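Local structure of amine oxidase domain-containing protein (Pyrococcus furiosus, 3NRN) at residues L13-A17 and L195-I199; E268-F272 and A317-K322. The protein binds adenosine monophosphate in a nucleotide pocket and is probably a flavin-dependent oxidoreductase, although its substrate is unknown. One frame throughout, in Å; residues are numbered along the deposited sequence.

Interaction 1 of 2, residues L13-A17 and L195-I199; sequences LLAGA and LERII
L13-A17 and L195-I199 are each a little over one turn of regular alpha-helix, closed by A17 N to L13 O (2.9 Å) and I199 N to L195 O (3.0 Å). Their axes run in nearly the same sense, crossing at 29° and 8.9 Å apart at closest approach; the nearest CA pair is A17 with I199, at 4.9 Å. Every branched side chain at the interface, L13, L14, L195, I198 and I199, takes the mt rotamer, a comfortable choice on a helix. L195, whose CA-CB bond points toward the partner helix, places CD1 3.7 Å from L13 CB and 3.8 Å from L14 CD2, while its CD2 lies 4.0 Å from A17 CB. L14 starts from a CB directed away, so its isobutyl group has to bend back to touch L195. I199 leaves its helix sideways; its trans chi2 extends CD1 to L13 CD2 (3.9 Å), and its CG1 lies 3.7 Å from A17 CA and 4.0 Å from G16 C. Small residues suit this place: an ideal CB on G16 would crowd I199 CD1 at 3.4 Å, and the methyl of A17 fits among L195, I198 and I199, with I198 CG2 at 4.1 Å. Helix 10-21 follows strand 2-6 in a strand-turn-helix consistent with a Rossmann-type dinucleotide fold, and L72 of helix 64-72 touches both A17 and L195. No hydrogen bond crosses the interface; the two helices are held together by close-fitting aliphatic surfaces shielded from water.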
# COMPACT_ATOMS: atom_id res chain seq x y z
N LEU A 13 -13.16 0.30 -3.88
CA LEU A 13 -14.06 -0.60 -3.16
C LEU A 13 -14.30 -0.16 -1.71
O LEU A 13 -15.40 -0.34 -1.18
CB LEU A 13 -13.51 -2.03 -3.21
CG LEU A 13 -13.46 -2.61 -4.64
CD1 LEU A 13 -12.71 -3.94 -4.64
CD2 LEU A 13 -14.89 -2.77 -5.17
N LEU A 14 -13.29 0.43 -1.08
CA LEU A 14 -13.45 0.91 0.30
C LEU A 14 -14.45 2.07 0.29
O LEU A 14 -15.38 2.10 1.10
CB LEU A 14 -12.10 1.40 0.87
CG LEU A 14 -11.08 0.32 1.28
CD1 LEU A 14 -9.71 0.93 1.54
CD2 LEU A 14 -11.58 -0.40 2.53
N ALA A 15 -14.27 3.01 -0.63
CA ALA A 15 -15.16 4.16 -0.72
C ALA A 15 -16.58 3.72 -1.08
O ALA A 15 -17.55 4.20 -0.49
CB ALA A 15 -14.64 5.13 -1.76
N GLY A 16 -16.69 2.81 -2.05
CA GLY A 16 -18.00 2.33 -2.46
C GLY A 16 -18.73 1.63 -1.33
O GLY A 16 -19.94 1.79 -1.15
N ALA A 17 -17.99 0.84 -0.56
CA ALA A 17 -18.58 0.13 0.55
C ALA A 17 -19.05 1.10 1.63
O ALA A 17 -20.16 0.99 2.14
CB ALA A 17 -17.57 -0.84 1.12
N LEU A 195 -15.54 -6.50 0.79
CA LEU A 195 -15.99 -5.20 0.30
C LEU A 195 -17.04 -5.39 -0.79
O LEU A 195 -18.01 -4.62 -0.87
CB LEU A 195 -14.81 -4.37 -0.23
CG LEU A 195 -13.75 -3.98 0.82
CD1 LEU A 195 -12.62 -3.21 0.17
CD2 LEU A 195 -14.40 -3.14 1.94
N GLU A 196 -16.85 -6.40 -1.63
CA GLU A 196 -17.80 -6.69 -2.71
C GLU A 196 -19.15 -7.10 -2.11
O GLU A 196 -20.21 -6.68 -2.58
CB GLU A 196 -17.27 -7.83 -3.60
CG GLU A 196 -18.30 -8.38 -4.59
CD GLU A 196 -17.71 -9.41 -5.55
OE1 GLU A 196 -17.07 -10.38 -5.08
OE2 GLU A 196 -17.89 -9.26 -6.77
N ARG A 197 -19.11 -7.93 -1.07
CA ARG A 197 -20.33 -8.38 -0.42
C ARG A 197 -21.07 -7.20 0.21
O ARG A 197 -22.29 -7.10 0.11
CB ARG A 197 -20.02 -9.40 0.68
CG ARG A 197 -21.19 -9.70 1.62
CD ARG A 197 -20.78 -10.59 2.78
NE ARG A 197 -19.96 -9.88 3.77
CZ ARG A 197 -20.42 -8.91 4.56
NH1 ARG A 197 -21.69 -8.53 4.49
NH2 ARG A 197 -19.61 -8.33 5.45
N ILE A 198 -20.33 -6.31 0.86
CA ILE A 198 -20.93 -5.16 1.53
C ILE A 198 -21.61 -4.22 0.55
O ILE A 198 -22.67 -3.66 0.84
CB ILE A 198 -19.88 -4.39 2.35
CG1 ILE A 198 -19.39 -5.27 3.50
CG2 ILE A 198 -20.46 -3.09 2.87
CD1 ILE A 198 -18.15 -4.75 4.19
N ILE A 199 -20.99 -4.03 -0.61
CA ILE A 199 -21.55 -3.16 -1.64
C ILE A 199 -22.82 -3.77 -2.23
O ILE A 199 -23.83 -3.08 -2.43
CB ILE A 199 -20.54 -2.93 -2.79
CG1 ILE A 199 -19.31 -2.19 -2.26
CG2 ILE A 199 -21.19 -2.11 -3.91
CD1 ILE A 199 -18.22 -2.01 -3.30

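Interaction 2 of 2, residues E268-F272 and A317-K322; sequences EGIKF and AHMALK
Five backbone hydrogen bonds join the segments; strands 269-272 and 317-320 are antiparallel neighbours in a mixed beta-sheet, their axes at 161° and 4.6 Å apart. I270 and M319 (selenomethionine) form one hydrogen-bonded pair, I270 N to M319 O 2.7 Å and M319 N to I270 O 2.8 Å; F272 and A317 form the next, F272 N to A317 O 2.8 Å and A317 N to F272 O 2.9 Å. G269 with A320 and K271 with H318 are non-hydrogen-bonded pairs. Just beyond the strands, L321 N donates to E268 O (3.0 Å), and two waters bridge E268 O (2.6 Å) to K322 N (2.8 Å) and E268 N (3.0 Å) to K322 O (2.8 Å). K271 and H318 share one face: K271 NZ hydrogen-bonds to the carbonyls of S50 and G52, while the imidazole meets W154 edge-to-face. The other face is apolar, as suits its cover by helix 326-340: A329 touches I270, M319 and L321, and W334 meets F272 edge-to-face. Past the strand end, the tp rotamer of L321 sets CD1 4.0 Å from I270 CD1. A317 CB packs 4.1 Å from F272 CB, and F272 CE2 lies 3.9 Å from M319 CB.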
# COMPACT_ATOMS: atom_id res chain seq x y z
N GLU A 268 9.19 2.26 -9.38
CA GLU A 268 9.03 0.83 -9.60
C GLU A 268 9.57 -0.05 -8.48
O GLU A 268 10.44 0.35 -7.70
CB GLU A 268 9.68 0.40 -10.91
CG GLU A 268 8.84 0.64 -12.15
CD GLU A 268 9.23 1.91 -12.87
OE1 GLU A 268 10.42 2.05 -13.23
OE2 GLU A 268 8.34 2.77 -13.09
N GLY A 269 9.05 -1.27 -8.43
CA GLY A 269 9.48 -2.23 -7.43
C GLY A 269 9.45 -3.64 -8.01
O GLY A 269 8.78 -3.89 -9.02
N ILE A 270 10.18 -4.55 -7.39
CA ILE A 270 10.20 -5.92 -7.85
C ILE A 270 9.84 -6.82 -6.68
O ILE A 270 10.32 -6.64 -5.56
CB ILE A 270 11.60 -6.33 -8.41
CG1 ILE A 270 11.93 -5.48 -9.64
CG2 ILE A 270 11.60 -7.81 -8.78
CD1 ILE A 270 13.17 -5.91 -10.39
N LYS A 271 8.96 -7.78 -6.95
CA LYS A 271 8.52 -8.73 -5.95
C LYS A 271 9.04 -10.12 -6.31
O LYS A 271 8.96 -10.55 -7.46
CB LYS A 271 7.00 -8.77 -5.89
CG LYS A 271 6.40 -7.91 -4.79
CD LYS A 271 4.90 -7.75 -4.96
CE LYS A 271 4.18 -9.09 -5.05
NZ LYS A 271 2.77 -8.90 -5.48
N PHE A 272 9.59 -10.80 -5.31
CA PHE A 272 10.12 -12.14 -5.50
C PHE A 272 9.28 -13.13 -4.72
O PHE A 272 9.14 -13.02 -3.50
CB PHE A 272 11.57 -12.20 -5.03
CG PHE A 272 12.51 -11.37 -5.86
CD1 PHE A 272 13.15 -11.91 -6.96
CD2 PHE A 272 12.71 -10.02 -5.57
CE1 PHE A 272 13.99 -11.14 -7.76
CE2 PHE A 272 13.55 -9.23 -6.36
CZ PHE A 272 14.19 -9.79 -7.46
N ALA A 317 9.61 -11.39 -1.16
CA ALA A 317 10.60 -10.35 -0.91
C ALA A 317 10.29 -9.14 -1.78
O ALA A 317 9.85 -9.27 -2.92
CB ALA A 317 12.00 -10.87 -1.21
N HIS A 318 10.56 -7.96 -1.23
CA HIS A 318 10.31 -6.70 -1.92
C HIS A 318 11.63 -6.02 -2.22
O HIS A 318 12.52 -5.97 -1.37
CB HIS A 318 9.45 -5.80 -1.03
CG HIS A 318 9.27 -4.41 -1.56
ND1 HIS A 318 10.27 -3.46 -1.50
CD2 HIS A 318 8.21 -3.81 -2.15
CE1 HIS A 318 9.82 -2.33 -2.02
NE2 HIS A 318 8.58 -2.51 -2.42
N MSE A 319 11.75 -5.48 -3.43
CA MSE A 319 12.95 -4.78 -3.84
C MSE A 319 12.55 -3.48 -4.53
O MSE A 319 11.81 -3.50 -5.51
CB MSE A 319 13.78 -5.63 -4.83
CG MSE A 319 15.07 -4.94 -5.36
SE MSE A 319 15.85 -5.68 -6.86
CE MSE A 319 15.04 -4.79 -8.10
N ALA A 320 13.01 -2.35 -4.00
CA ALA A 320 12.73 -1.07 -4.63
C ALA A 320 13.66 -1.05 -5.85
O ALA A 320 14.88 -1.22 -5.71
CB ALA A 320 13.08 0.07 -3.67
N LEU A 321 13.11 -0.86 -7.04
CA LEU A 321 13.95 -0.88 -8.23
C LEU A 321 14.84 0.35 -8.39
O LEU A 321 16.01 0.24 -8.75
CB LEU A 321 13.09 -1.04 -9.49
CG LEU A 321 13.85 -1.11 -10.82
CD1 LEU A 321 14.76 -2.32 -10.84
CD2 LEU A 321 12.85 -1.18 -11.96
N LYS A 322 14.29 1.53 -8.10
CA LYS A 322 15.04 2.77 -8.25
C LYS A 322 15.44 2.86 -9.72
O LYS A 322 14.60 2.67 -10.59
CB LYS A 322 16.25 2.75 -7.31
CG LYS A 322 15.85 2.51 -5.85
CD LYS A 322 17.01 2.59 -4.87
CE LYS A 322 16.51 2.44 -3.44
NZ LYS A 322 17.59 2.56 -2.41
O HOH W 1 11.89 2.36 -6.93
O HOH W 2 11.89 3.05 -10.28

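Interactions 1 and 2 lie on opposite sides of the chain's centre, their own centres 29 Å apart and their nearest atoms about 16 Å apart, so neither touches the other. The first packs helices beside the parallel sheet of the nucleotide-binding part; the second joins strands of the separate mixed sheet. Both lie near the AMP pocket without lining it: the side chain of L13 in interaction 1 is about 8 Å from the bound AMP and about 7 Å from that of E30, an AMP-binding residue, whereas the K271 side chain in interaction 2 is about 11 Å from the AMP and about 8 Å from the side chain of R38, another.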